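Long-range contacts in phosphodiesterase (Salpingoeca rosetta, PDB 7D7P), which belongs to the cyclic nucleotide phosphodiesterase family and has an all-helical HD-type domain with zinc and magnesium ions bound: residues Ala39-Glu44 / Glu129-Val134; Ser49-Trp54 / Thr118-Leu123; Leu137-Ala142 / Arg207-Asn212; Asn151-Ala156 / Asn283-Leu288; Trp274-Gln279 / Glu306-Gly311. All coordinates share one frame; numbering follows the deposited sequence.

Interaction 1 of 5, residues Ala39-Glu44 / Glu129-Val134; sequences AAMDAE and EFITEV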
# COMPACT_ATOMS: atom_id res chain seq x y z
N ALA A 39 -21.24 21.38 23.76
CA ALA A 39 -20.72 21.02 25.07
C ALA A 39 -19.77 22.09 25.59
O ALA A 39 -19.13 22.82 24.82
CB ALA A 39 -20.01 19.67 25.01
N ALA A 40 -19.67 22.18 26.91
CA ALA A 40 -18.81 23.17 27.57
C ALA A 40 -17.38 22.63 27.57
O ALA A 40 -16.94 21.98 28.51
CB ALA A 40 -19.31 23.46 28.98
N MET A 41 -16.65 22.92 26.49
CA MET A 41 -15.27 22.49 26.36
C MET A 41 -14.45 23.58 25.69
O MET A 41 -14.90 24.20 24.72
CB MET A 41 -15.14 21.20 25.54
CG MET A 41 -15.95 20.02 26.06
SD MET A 41 -16.35 18.83 24.75
CE MET A 41 -14.72 18.29 24.26
N ASP A 42 -13.25 23.81 26.22
CA ASP A 42 -12.23 24.60 25.55
C ASP A 42 -11.03 23.69 25.33
O ASP A 42 -10.36 23.30 26.30
CB ASP A 42 -11.84 25.85 26.35
CG ASP A 42 -10.80 26.69 25.64
OD1 ASP A 42 -11.12 27.26 24.57
OD2 ASP A 42 -9.66 26.77 26.14
N ALA A 43 -10.76 23.36 24.07
CA ALA A 43 -9.78 22.33 23.75
C ALA A 43 -8.39 22.67 24.27
O ALA A 43 -7.64 21.77 24.66
CB ALA A 43 -9.72 22.12 22.23
N GLU A 44 -8.03 23.96 24.30
CA GLU A 44 -6.66 24.32 24.64
C GLU A 44 -6.39 24.18 26.13
O GLU A 44 -5.29 23.79 26.54
CB GLU A 44 -6.36 25.74 24.16
CG GLU A 44 -6.53 25.90 22.67
CD GLU A 44 -5.74 27.05 22.10
OE1 GLU A 44 -4.94 27.66 22.85
OE2 GLU A 44 -5.89 27.34 20.90
N GLU A 129 -16.73 21.95 19.20
CA GLU A 129 -17.64 23.00 18.76
C GLU A 129 -18.92 22.48 18.12
O GLU A 129 -19.74 23.30 17.68
CB GLU A 129 -16.91 23.95 17.79
CG GLU A 129 -15.84 24.79 18.47
CD GLU A 129 -15.65 26.15 17.81
OE1 GLU A 129 -16.31 26.41 16.78
OE2 GLU A 129 -14.84 26.95 18.31
N PHE A 130 -19.13 21.17 18.05
CA PHE A 130 -20.41 20.65 17.59
C PHE A 130 -21.01 19.56 18.46
O PHE A 130 -22.24 19.40 18.46
CB PHE A 130 -20.33 20.14 16.14
CG PHE A 130 -19.30 19.07 15.90
CD1 PHE A 130 -19.58 17.74 16.19
CD2 PHE A 130 -18.06 19.38 15.35
CE1 PHE A 130 -18.64 16.75 15.95
CE2 PHE A 130 -17.12 18.39 15.11
CZ PHE A 130 -17.41 17.07 15.42
N ILE A 131 -20.21 18.81 19.22
CA ILE A 131 -20.77 17.78 20.09
C ILE A 131 -21.55 18.43 21.22
O ILE A 131 -21.17 19.49 21.74
CB ILE A 131 -19.66 16.85 20.63
CG1 ILE A 131 -20.27 15.55 21.16
CG2 ILE A 131 -18.84 17.53 21.72
CD1 ILE A 131 -19.24 14.54 21.63
N THR A 132 -22.66 17.80 21.61
CA THR A 132 -23.45 18.30 22.72
C THR A 132 -22.98 17.67 24.03
O THR A 132 -22.22 16.70 24.05
CB THR A 132 -24.94 18.01 22.50
OG1 THR A 132 -25.22 16.64 22.83
CG2 THR A 132 -25.33 18.27 21.06
N GLU A 133 -23.45 18.24 25.14
CA GLU A 133 -23.07 17.75 26.45
C GLU A 133 -23.54 16.32 26.67
O GLU A 133 -22.80 15.49 27.21
CB GLU A 133 -23.64 18.67 27.54
CG GLU A 133 -22.92 18.56 28.87
CD GLU A 133 -21.52 19.12 28.82
OE1 GLU A 133 -21.32 20.16 28.16
OE2 GLU A 133 -20.61 18.51 29.42
N VAL A 134 -24.76 16.00 26.25
CA VAL A 134 -25.28 14.65 26.43
C VAL A 134 -24.51 13.67 25.55
O VAL A 134 -24.17 12.56 25.99
CB VAL A 134 -26.79 14.62 26.14
CG1 VAL A 134 -27.29 13.18 26.01
CG2 VAL A 134 -27.56 15.34 27.24
O HOH W 1 -18.42 19.80 28.85
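Glu-133 OE1 takes the backbone N-H of Ala-40 at 2.9 Å, from Ala-40 N to Glu-133 OE1, in a nearly straight bond (166°) that meets the oxygen nearly along its C-O axis. A water lies 2.6 Å from the other carboxylate oxygen, Glu-133 OE2, and 2.7 Å from Ala-40 O, and bridges the two. One carboxylate thus reads both the N-H and, through the water, the C=O of a single residue, Ala-40, the centre of an inverse gamma turn. The chain of Glu-133 bends at chi2 (69°), and its OE1 end comes nearer the loop than CB does. A second bond lies one residue earlier: Ala-39 N donates to Ile-131 O at 2.8 Å, within the carbonyl plane. The two N-H groups of adjacent alanines thus bind acceptors two residues apart, Ile-131 O and Glu-133 OE1, either side of Thr-132 in the sequence.

Between the polar bonds, Ala-39 CB faces the other segment and lies 3.4 Å from Glu-133 OE1 and 4.1 Å from Ile-131 CG2. Ile-131 CG2 also meets Met-41 SD, again at 4.1 Å. Thr-132 is the N-cap of helix 133-145, with OG1 bonded to Glu-135 N.

The contact ties the N-terminal loop before helix 43-47 to the start of helix 133-145. Ile-131 continues inward onto Leu-252 of helix 245-260, while the side chain of Glu-133 touches Val-79 and Gln-82 of helix 79-82.

Interaction 2 of 5, residues Ser49-Trp54 / Thr118-Leu123; sequences SSLFTW and TTYLLL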
# COMPACT_ATOMS: atom_id res chain seq x y z
N SER A 49 -3.48 19.73 30.03
CA SER A 49 -3.44 18.83 31.17
C SER A 49 -2.48 17.68 30.93
O SER A 49 -2.27 17.25 29.79
CB SER A 49 -4.84 18.29 31.47
OG SER A 49 -4.78 17.07 32.20
N SER A 50 -1.89 17.18 32.02
CA SER A 50 -1.01 16.02 31.93
C SER A 50 -1.76 14.78 31.45
O SER A 50 -1.12 13.81 31.03
CB SER A 50 -0.36 15.74 33.28
OG SER A 50 -1.33 15.46 34.27
N LEU A 51 -3.09 14.79 31.50
CA LEU A 51 -3.89 13.70 30.95
C LEU A 51 -3.83 13.66 29.43
O LEU A 51 -4.05 12.59 28.84
CB LEU A 51 -5.34 13.84 31.42
CG LEU A 51 -6.34 12.74 31.06
CD1 LEU A 51 -6.02 11.46 31.83
CD2 LEU A 51 -7.76 13.20 31.34
N PHE A 52 -3.55 14.78 28.78
CA PHE A 52 -3.57 14.86 27.32
C PHE A 52 -2.22 14.42 26.77
O PHE A 52 -1.27 15.20 26.67
CB PHE A 52 -3.91 16.28 26.86
CG PHE A 52 -4.46 16.35 25.47
CD1 PHE A 52 -3.62 16.50 24.38
CD2 PHE A 52 -5.83 16.26 25.25
CE1 PHE A 52 -4.13 16.56 23.09
CE2 PHE A 52 -6.34 16.32 23.97
CZ PHE A 52 -5.50 16.47 22.89
N THR A 53 -2.12 13.13 26.42
CA THR A 53 -0.91 12.59 25.83
C THR A 53 -1.28 11.44 24.91
O THR A 53 -1.93 10.48 25.33
CB THR A 53 0.09 12.13 26.90
OG1 THR A 53 1.10 11.32 26.31
CG2 THR A 53 -0.61 11.35 28.01
N TRP A 54 -0.86 11.54 23.64
CA TRP A 54 -1.13 10.49 22.66
C TRP A 54 -0.28 9.25 22.88
O TRP A 54 -0.55 8.22 22.24
CB TRP A 54 -0.92 11.04 21.25
CG TRP A 54 -1.93 12.06 20.84
CD1 TRP A 54 -1.87 13.41 21.06
CD2 TRP A 54 -3.16 11.83 20.15
NE1 TRP A 54 -2.99 14.02 20.55
CE2 TRP A 54 -3.80 13.07 19.98
CE3 TRP A 54 -3.80 10.68 19.66
CZ2 TRP A 54 -5.03 13.21 19.35
CZ3 TRP A 54 -5.02 10.81 19.03
CH2 TRP A 54 -5.62 12.07 18.87
N THR A 118 -8.43 7.39 24.24
CA THR A 118 -8.24 7.84 22.86
C THR A 118 -9.47 8.59 22.36
O THR A 118 -9.33 9.55 21.59
CB THR A 118 -7.94 6.64 21.96
OG1 THR A 118 -6.84 5.89 22.52
CG2 THR A 118 -7.58 7.09 20.55
N THR A 119 -10.66 8.18 22.78
CA THR A 119 -11.87 8.93 22.45
C THR A 119 -11.82 10.32 23.07
O THR A 119 -12.24 11.31 22.45
CB THR A 119 -13.11 8.18 22.93
OG1 THR A 119 -13.18 6.90 22.28
CG2 THR A 119 -14.38 8.97 22.60
N TYR A 120 -11.31 10.42 24.30
CA TYR A 120 -11.15 11.72 24.94
C TYR A 120 -10.17 12.60 24.17
O TYR A 120 -10.36 13.82 24.07
CB TYR A 120 -10.71 11.52 26.39
CG TYR A 120 -9.75 12.55 26.94
CD1 TYR A 120 -10.21 13.76 27.44
CD2 TYR A 120 -8.39 12.30 26.99
CE1 TYR A 120 -9.34 14.70 27.95
CE2 TYR A 120 -7.51 13.23 27.50
CZ TYR A 120 -7.99 14.42 27.98
OH TYR A 120 -7.11 15.35 28.50
N LEU A 121 -9.12 12.00 23.60
CA LEU A 121 -8.17 12.77 22.80
C LEU A 121 -8.80 13.23 21.49
O LEU A 121 -8.62 14.38 21.08
CB LEU A 121 -6.91 11.95 22.53
CG LEU A 121 -6.02 11.56 23.71
CD1 LEU A 121 -4.95 10.58 23.27
CD2 LEU A 121 -5.38 12.79 24.35
N LEU A 122 -9.56 12.34 20.84
CA LEU A 122 -10.13 12.67 19.53
C LEU A 122 -11.21 13.74 19.64
O LEU A 122 -11.26 14.66 18.83
CB LEU A 122 -10.68 11.41 18.87
CG LEU A 122 -9.65 10.38 18.39
CD1 LEU A 122 -10.31 9.05 18.10
CD2 LEU A 122 -8.92 10.90 17.16
N LEU A 123 -12.09 13.62 20.64
CA LEU A 123 -13.17 14.59 20.79
C LEU A 123 -12.63 15.96 21.18
O LEU A 123 -13.14 16.99 20.71
CB LEU A 123 -14.18 14.11 21.83
CG LEU A 123 -14.96 12.83 21.51
CD1 LEU A 123 -15.90 12.50 22.66
CD2 LEU A 123 -15.72 12.94 20.20
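An irregular segment, entered through a type I turn from Ser-49 to Phe-52, runs past helix 109-126 with its closest CA approach, 6.8 Å, between Phe-52 CA and Leu-121 CA. Inside that turn Ser-49 OG accepts from Leu-51 N, an ST turn. No hydrogen bond joins the two segments, and the contact rests on three aromatic rings and the leucines set among them.

Leu-121 points toward the loop and fits between two rings. Its CD2 methyl lies over the centre of the Phe-52 ring, 3.6 Å from the centroid and 13° off the normal, a close CH-pi contact. The other branch, CD1, sits over a face of the Trp-54 indole, offset toward the rim and 3.8 Å from Trp-54 CE3. Leu-121 CB is over the six-membered ring of the same indole, 3.9 Å from its centroid. At the edge of the indole, near its plane, Leu-122 CD2 meets Trp-54 CH2.

Tyr-120 closes the other end. Leu-51 has CG anti to the backbone N (chi1 -175°), which brings CG to 3.7 Å from Tyr-120 OH. Leu-51 CD2 lies over the face of the Tyr-120 ring, 3.6 Å from Tyr-120 CZ. Phe-52 turns its edge toward the face of Tyr-120, an offset edge-to-face pair with planes at 71°, and Tyr-120 OH lies at the edge of the Phe-52 ring.

The loop crosses over helix 109-126, with Leu-51 also resting on Val-73 of helix 63-76 and Trp-54 meeting Phe-336 edge-to-face. On the helix itself, Thr-119 and Leu-123 pack against helices 245-260 and 133-145.

Interaction 3 of 5, residues Leu137-Ala142 / Arg207-Asn212; sequences LAMLIA and RAVIIN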
# COMPACT_ATOMS: atom_id res chain seq x y z
N LEU A 137 -21.11 12.81 27.19
CA LEU A 137 -21.26 11.79 28.22
C LEU A 137 -21.52 10.42 27.60
O LEU A 137 -20.99 9.41 28.07
CB LEU A 137 -22.39 12.17 29.17
CG LEU A 137 -22.80 11.14 30.23
CD1 LEU A 137 -21.66 10.90 31.21
CD2 LEU A 137 -24.06 11.59 30.96
N ALA A 138 -22.31 10.37 26.52
CA ALA A 138 -22.60 9.10 25.86
C ALA A 138 -21.35 8.50 25.23
O ALA A 138 -21.20 7.27 25.22
CB ALA A 138 -23.68 9.29 24.80
N MET A 139 -20.45 9.33 24.71
CA MET A 139 -19.24 8.80 24.08
C MET A 139 -18.30 8.19 25.11
O MET A 139 -17.63 7.19 24.83
CB MET A 139 -18.54 9.89 23.28
CG MET A 139 -19.31 10.34 22.04
SD MET A 139 -19.62 8.97 20.90
CE MET A 139 -17.95 8.66 20.32
N LEU A 140 -18.25 8.77 26.31
CA LEU A 140 -17.41 8.21 27.37
C LEU A 140 -17.93 6.85 27.83
O LEU A 140 -17.15 5.92 28.03
CB LEU A 140 -17.33 9.18 28.55
CG LEU A 140 -16.78 10.58 28.27
CD1 LEU A 140 -16.55 11.34 29.58
CD2 LEU A 140 -15.51 10.52 27.45
N ILE A 141 -19.25 6.73 28.01
CA ILE A 141 -19.83 5.46 28.43
C ILE A 141 -19.67 4.41 27.33
O ILE A 141 -19.31 3.26 27.60
CB ILE A 141 -21.31 5.65 28.82
CG1 ILE A 141 -21.42 6.59 30.03
CG2 ILE A 141 -21.97 4.31 29.10
CD1 ILE A 141 -22.85 6.99 30.35
N ALA A 142 -19.94 4.79 26.08
CA ALA A 142 -19.85 3.84 24.98
C ALA A 142 -18.44 3.31 24.81
O ALA A 142 -18.24 2.11 24.57
CB ALA A 142 -20.34 4.49 23.68
N ARG A 207 -28.96 7.17 24.66
CA ARG A 207 -29.12 5.76 24.31
C ARG A 207 -28.90 5.53 22.82
O ARG A 207 -28.23 4.57 22.42
CB ARG A 207 -30.51 5.28 24.73
CG ARG A 207 -30.83 3.85 24.33
CD ARG A 207 -31.93 3.27 25.22
NE ARG A 207 -32.45 2.00 24.72
CZ ARG A 207 -31.87 0.82 24.91
NH1 ARG A 207 -30.73 0.74 25.58
NH2 ARG A 207 -32.42 -0.29 24.41
N ALA A 208 -29.43 6.42 21.98
CA ALA A 208 -29.25 6.29 20.54
C ALA A 208 -27.78 6.42 20.15
O ALA A 208 -27.30 5.70 19.26
CB ALA A 208 -30.09 7.33 19.80
N VAL A 209 -27.05 7.32 20.81
CA VAL A 209 -25.64 7.51 20.48
C VAL A 209 -24.82 6.29 20.89
O VAL A 209 -23.96 5.83 20.14
CB VAL A 209 -25.11 8.80 21.15
CG1 VAL A 209 -23.59 8.84 21.12
CG2 VAL A 209 -25.69 10.03 20.47
N ILE A 210 -25.09 5.74 22.08
CA ILE A 210 -24.33 4.59 22.56
C ILE A 210 -24.58 3.38 21.67
O ILE A 210 -23.65 2.67 21.28
CB ILE A 210 -24.68 4.29 24.03
CG1 ILE A 210 -24.11 5.38 24.94
CG2 ILE A 210 -24.17 2.91 24.43
CD1 ILE A 210 -24.61 5.30 26.37
N ILE A 211 -25.85 3.13 21.32
CA ILE A 211 -26.19 1.97 20.49
C ILE A 211 -25.51 2.08 19.13
O ILE A 211 -24.83 1.15 18.68
CB ILE A 211 -27.71 1.83 20.36
CG1 ILE A 211 -28.34 1.38 21.68
CG2 ILE A 211 -28.06 0.85 19.23
CD1 ILE A 211 -29.86 1.48 21.71
N ASN A 212 -25.68 3.23 18.46
CA ASN A 212 -25.15 3.38 17.11
C ASN A 212 -23.63 3.32 17.10
O ASN A 212 -23.04 2.73 16.18
CB ASN A 212 -25.63 4.70 16.50
CG ASN A 212 -25.19 4.87 15.06
OD1 ASN A 212 -24.20 5.53 14.77
ND2 ASN A 212 -25.94 4.26 14.14
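Ile-210 lies against the backbone and small side chains of helix 137-142, its CG1 set 3.5 Å from Ala-138 O and 3.9 Å from Ala-138 CB. With CG1 anti to the carbonyl carbon (chi1 -70°), the longer branch leads toward the opposing helix. Its terminal CD1 then reaches Ile-141 CG2 at 3.9 Å, the two isoleucine side chains crossing obliquely. One turn on from Ala-138, Ala-142 CB meets the same Ile-210 CG1, so two alanines four residues apart both touch this branch.

Val-209 takes the neighbouring position. Its CG1 touches Ala-138 CB at 3.7 Å and also Met-139 SD, whose side chain is bent at chi2 and chi3 and crosses the valine at about a right angle. The alanines are consistent with the 8.8 Å approach of the axes, and the helices run in the same general direction, at a crossing angle of -38°.

Every residue that touches here is buried, and no hydrogen bond passes between the segments. The side-chain contacts are apolar, made by methyl and methylene groups and one thioether sulfur; the one polar atom touched, Ala-138 O, is already bonded to Ala-142 N within its own helix. Cohesion therefore depends on shape and burial rather than on direction-specific bonds.

Interaction 4 of 5, residues Asn151-Ala156 / Asn283-Leu288; sequences NGLTNA and NNQVEL. With EDO (1,2-ethanediol), chain F.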
# COMPACT_ATOMS: atom_id res chain seq x y z
N ASN A 151 -14.80 -12.52 24.87
CA ASN A 151 -14.08 -13.74 25.25
C ASN A 151 -12.96 -14.08 24.28
O ASN A 151 -12.53 -15.23 24.22
CB ASN A 151 -15.04 -14.92 25.36
CG ASN A 151 -15.89 -14.87 26.62
OD1 ASN A 151 -15.37 -14.66 27.72
ND2 ASN A 151 -17.19 -15.07 26.47
N GLY A 152 -12.47 -13.10 23.52
CA GLY A 152 -11.38 -13.35 22.60
C GLY A 152 -11.75 -14.12 21.36
O GLY A 152 -10.86 -14.66 20.68
N LEU A 153 -13.03 -14.19 21.03
CA LEU A 153 -13.51 -14.87 19.83
C LEU A 153 -14.28 -13.89 18.96
O LEU A 153 -14.96 -12.99 19.46
CB LEU A 153 -14.40 -16.07 20.20
CG LEU A 153 -13.74 -17.12 21.09
CD1 LEU A 153 -14.77 -18.05 21.70
CD2 LEU A 153 -12.68 -17.90 20.32
N THR A 154 -14.16 -14.07 17.65
CA THR A 154 -14.74 -13.13 16.70
C THR A 154 -16.19 -13.48 16.38
O THR A 154 -16.72 -14.52 16.78
CB THR A 154 -13.90 -13.11 15.41
OG1 THR A 154 -14.29 -11.98 14.61
CG2 THR A 154 -14.12 -14.37 14.62
N ASN A 155 -16.85 -12.58 15.65
CA ASN A 155 -18.23 -12.80 15.25
C ASN A 155 -18.37 -14.02 14.36
O ASN A 155 -19.37 -14.75 14.43
CB ASN A 155 -18.78 -11.57 14.53
CG ASN A 155 -19.31 -10.52 15.49
OD1 ASN A 155 -19.79 -10.84 16.57
ND2 ASN A 155 -19.25 -9.25 15.07
N ALA A 156 -17.38 -14.26 13.49
CA ALA A 156 -17.43 -15.42 12.61
C ALA A 156 -17.47 -16.72 13.40
O ALA A 156 -18.14 -17.68 12.99
CB ALA A 156 -16.23 -15.41 11.66
N ASN A 283 -4.73 -17.08 17.66
CA ASN A 283 -4.23 -18.45 17.73
C ASN A 283 -5.11 -19.32 18.62
O ASN A 283 -5.34 -20.50 18.30
CB ASN A 283 -2.78 -18.46 18.24
CG ASN A 283 -1.84 -17.71 17.32
OD1 ASN A 283 -2.12 -17.52 16.14
ND2 ASN A 283 -0.70 -17.28 17.86
N ASN A 284 -5.60 -18.77 19.73
CA ASN A 284 -6.50 -19.53 20.60
C ASN A 284 -7.81 -19.86 19.90
O ASN A 284 -8.38 -20.93 20.13
CB ASN A 284 -6.76 -18.76 21.89
CG ASN A 284 -5.57 -18.76 22.82
OD1 ASN A 284 -4.71 -19.64 22.75
ND2 ASN A 284 -5.51 -17.77 23.71
N GLN A 285 -8.30 -18.96 19.04
CA GLN A 285 -9.56 -19.22 18.35
C GLN A 285 -9.41 -20.34 17.33
O GLN A 285 -10.25 -21.24 17.25
CB GLN A 285 -10.08 -17.95 17.68
CG GLN A 285 -11.33 -18.19 16.85
CD GLN A 285 -11.90 -16.92 16.24
OE1 GLN A 285 -11.92 -15.86 16.88
NE2 GLN A 285 -12.38 -17.03 15.01
N VAL A 286 -8.34 -20.29 16.53
CA VAL A 286 -8.07 -21.35 15.56
C VAL A 286 -7.94 -22.69 16.25
O VAL A 286 -8.42 -23.72 15.75
CB VAL A 286 -6.81 -21.00 14.74
CG1 VAL A 286 -6.22 -22.25 14.08
CG2 VAL A 286 -7.13 -19.95 13.69
N GLU A 287 -7.29 -22.71 17.42
CA GLU A 287 -7.18 -23.94 18.19
C GLU A 287 -8.55 -24.43 18.66
O GLU A 287 -8.83 -25.63 18.63
CB GLU A 287 -6.23 -23.72 19.37
CG GLU A 287 -6.52 -24.53 20.62
CD GLU A 287 -5.62 -24.15 21.78
OE1 GLU A 287 -4.41 -23.92 21.55
OE2 GLU A 287 -6.12 -24.06 22.92
N LEU A 288 -9.41 -23.50 19.09
CA LEU A 288 -10.76 -23.89 19.49
C LEU A 288 -11.60 -24.30 18.29
O LEU A 288 -12.44 -25.20 18.41
CB LEU A 288 -11.44 -22.74 20.24
CG LEU A 288 -12.87 -22.99 20.75
CD1 LEU A 288 -12.89 -24.15 21.73
CD2 LEU A 288 -13.44 -21.73 21.39
C1 EDO F . -16.37 -13.98 22.23
O1 EDO F . -15.67 -12.73 22.12
C2 EDO F . -17.54 -13.84 23.20
O2 EDO F . -18.06 -15.14 23.49
O HOH W 2 -9.93 -14.12 17.98
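The loop that leads into helix 155-161, just past the metal ligand Asp-147, rests here on helix 268-291; Thr-154 holds the N-cap position of helix 155-161, though its side chain makes no capping bond. Thr-154 N donates to Gln-285 OE1 at 3.0 Å, the N-H lying above the amide carbonyl plane by 39°. The same oxygen receives a water that also donates to Gly-152 O, 2.9 Å from each, so OE1 holds two donors. The extended chain of Gln-285, with CG anti to the backbone N (chi1 176°), carries the amide across to the loop. Its NE2 comes 3.2 Å from Thr-154 CG2 but finds its polar partner in Glu-289 OE2 of its own helix.

Leu-153 meets the stem of the glutamine, its CD2 3.7 Å from Gln-285 CB and its CD1 3.9 Å from Leu-288 CD2, the two leucines crossing at about a right angle. Bound 1,2-ethanediol uses O1 to accept from Asn-151 N and Leu-153 N and to donate to Leu-153 O, 2.8 Å away, while Asn-151 ND2 donates to O2.

Helix 268-291 thus meets the start of helix 155-161 at the surface, with Phe-157 of the latter touching both Gln-285 and Leu-288, and Met-300 of a loop packing on Gln-285.

Interaction 5 of 5, residues Trp274-Gln279 / Glu306-Gly311; sequences WSARLQ and ESLAKG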
# COMPACT_ATOMS: atom_id res chain seq x y z
N TRP A 274 0.48 -4.77 21.89
CA TRP A 274 -0.95 -5.03 21.73
C TRP A 274 -1.22 -5.94 20.54
O TRP A 274 -2.10 -6.80 20.60
CB TRP A 274 -1.70 -3.71 21.58
CG TRP A 274 -1.88 -2.96 22.87
CD1 TRP A 274 -1.12 -1.93 23.33
CD2 TRP A 274 -2.89 -3.20 23.86
NE1 TRP A 274 -1.60 -1.50 24.55
CE2 TRP A 274 -2.69 -2.26 24.89
CE3 TRP A 274 -3.95 -4.10 23.97
CZ2 TRP A 274 -3.50 -2.21 26.02
CZ3 TRP A 274 -4.76 -4.05 25.09
CH2 TRP A 274 -4.53 -3.11 26.11
N SER A 275 -0.46 -5.77 19.45
CA SER A 275 -0.64 -6.64 18.29
C SER A 275 -0.28 -8.08 18.61
O SER A 275 -0.94 -9.01 18.14
CB SER A 275 0.19 -6.13 17.11
OG SER A 275 -0.39 -4.96 16.56
N ALA A 276 0.77 -8.28 19.41
CA ALA A 276 1.13 -9.63 19.83
C ALA A 276 0.05 -10.24 20.72
O ALA A 276 -0.14 -11.46 20.72
CB ALA A 276 2.48 -9.62 20.56
N ARG A 277 -0.65 -9.41 21.49
CA ARG A 277 -1.75 -9.90 22.31
C ARG A 277 -2.95 -10.30 21.46
O ARG A 277 -3.63 -11.29 21.76
CB ARG A 277 -2.14 -8.85 23.35
CG ARG A 277 -1.11 -8.69 24.45
CD ARG A 277 -1.35 -7.45 25.30
NE ARG A 277 -0.52 -7.47 26.50
CZ ARG A 277 -0.93 -7.90 27.68
NH1 ARG A 277 -2.17 -8.35 27.83
NH2 ARG A 277 -0.11 -7.89 28.72
N LEU A 278 -3.23 -9.54 20.40
CA LEU A 278 -4.32 -9.90 19.50
C LEU A 278 -4.01 -11.19 18.75
O LEU A 278 -4.89 -12.03 18.55
CB LEU A 278 -4.59 -8.76 18.51
CG LEU A 278 -5.80 -8.96 17.60
CD1 LEU A 278 -7.10 -8.93 18.40
CD2 LEU A 278 -5.83 -7.91 16.49
N GLN A 279 -2.75 -11.36 18.33
CA GLN A 279 -2.35 -12.60 17.66
C GLN A 279 -2.57 -13.80 18.57
O GLN A 279 -2.97 -14.87 18.10
CB GLN A 279 -0.88 -12.51 17.24
CG GLN A 279 -0.40 -13.68 16.38
CD GLN A 279 1.11 -13.67 16.18
OE1 GLN A 279 1.87 -13.46 17.12
NE2 GLN A 279 1.54 -13.88 14.94
N GLU A 306 7.31 -13.16 12.50
CA GLU A 306 7.21 -12.87 11.08
C GLU A 306 5.75 -12.77 10.64
O GLU A 306 5.40 -11.91 9.83
CB GLU A 306 7.95 -13.94 10.27
CG GLU A 306 7.92 -13.69 8.77
CD GLU A 306 8.59 -14.80 7.98
OE1 GLU A 306 8.86 -15.87 8.57
OE2 GLU A 306 8.84 -14.61 6.77
N SER A 307 4.90 -13.66 11.15
CA SER A 307 3.48 -13.58 10.84
C SER A 307 2.87 -12.30 11.40
O SER A 307 1.99 -11.69 10.77
CB SER A 307 2.75 -14.80 11.39
OG SER A 307 3.17 -15.98 10.74
N LEU A 308 3.32 -11.87 12.58
CA LEU A 308 2.81 -10.64 13.18
C LEU A 308 3.12 -9.44 12.29
O LEU A 308 2.23 -8.63 11.99
CB LEU A 308 3.41 -10.45 14.57
CG LEU A 308 2.89 -9.26 15.38
CD1 LEU A 308 1.41 -9.44 15.67
CD2 LEU A 308 3.68 -9.10 16.66
N ALA A 309 4.37 -9.32 11.84
CA ALA A 309 4.76 -8.19 11.01
C ALA A 309 4.01 -8.19 9.68
O ALA A 309 3.54 -7.15 9.22
CB ALA A 309 6.27 -8.20 10.77
N LYS A 310 3.89 -9.37 9.05
CA LYS A 310 3.19 -9.45 7.77
C LYS A 310 1.72 -9.08 7.92
O LYS A 310 1.15 -8.41 7.05
CB LYS A 310 3.33 -10.86 7.19
N GLY A 311 1.09 -9.49 9.02
CA GLY A 311 -0.30 -9.14 9.24
C GLY A 311 -0.49 -7.66 9.51
O GLY A 311 -1.49 -7.06 9.08
O HOH W 3 -0.47 -12.74 12.75
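Leu-308 has CG anti to the backbone N (chi1 -175°), and Gln-279 likewise (chi1 -173°), with its chain extended beyond CG; both side chains reach across between the two helices. Leu-308 CD1 lies 3.4 Å from Ser-275 O and 3.8 Å from Ser-275 CB, while its other methyl, CD2, meets Ala-276 CB at 4.1 Å. The two methyls thus rest on adjacent parts of the helix, at Ser-275 and Ala-276. Ser-275 O is engaged in its own helix by Gln-279 N, so the polar atom that the CD1 methyl touches already has a partner. Ser-275 OG, for its part, bonds to Asn-271 O.

Gln-279 passes beside the leucine to the N-terminal side. Its NE2 is 3.9 Å from both Ser-307 CB and Leu-308 CB. That nitrogen also donates to a water, 3.2 Å away, which returns a weak bond to Ser-307 O. A further and direct bond runs from NE2 to Asp-304 O, just before the segment, so the amide lies beside the first turn of helix 305-330.

Leu-308 also touches Trp-348 of helix 336-359. The helix axes cross at 107° and come no nearer than 10.5 Å. This is a steep crossing of two helices within the all-helical phosphodiesterase domain, in which one leucine does most of the apolar filling and a glutamine bonds to the residue just before the partner helix.

In the fold
Interactions 1, 2 and 3 form one continuous cluster: Leu-123 touches both Ile-131 and Met-139, and the centres lie about 14 to 18 Å apart. Interactions 1 and 3 share helix 133-145, which follows helix 109-126 of interaction 2, itself nested within the loop closed by interaction 1. Interactions 4 and 5 share helix 268-291, with centres about 15 Å apart, on the other side of the chain's centre from interaction 1, whose centre is about 39 and 37 Å away. The segments of interactions 3 and 4 alternate along the chain, as do those of 4 and 5, so the chain stretches that these contacts close overlap in sequence.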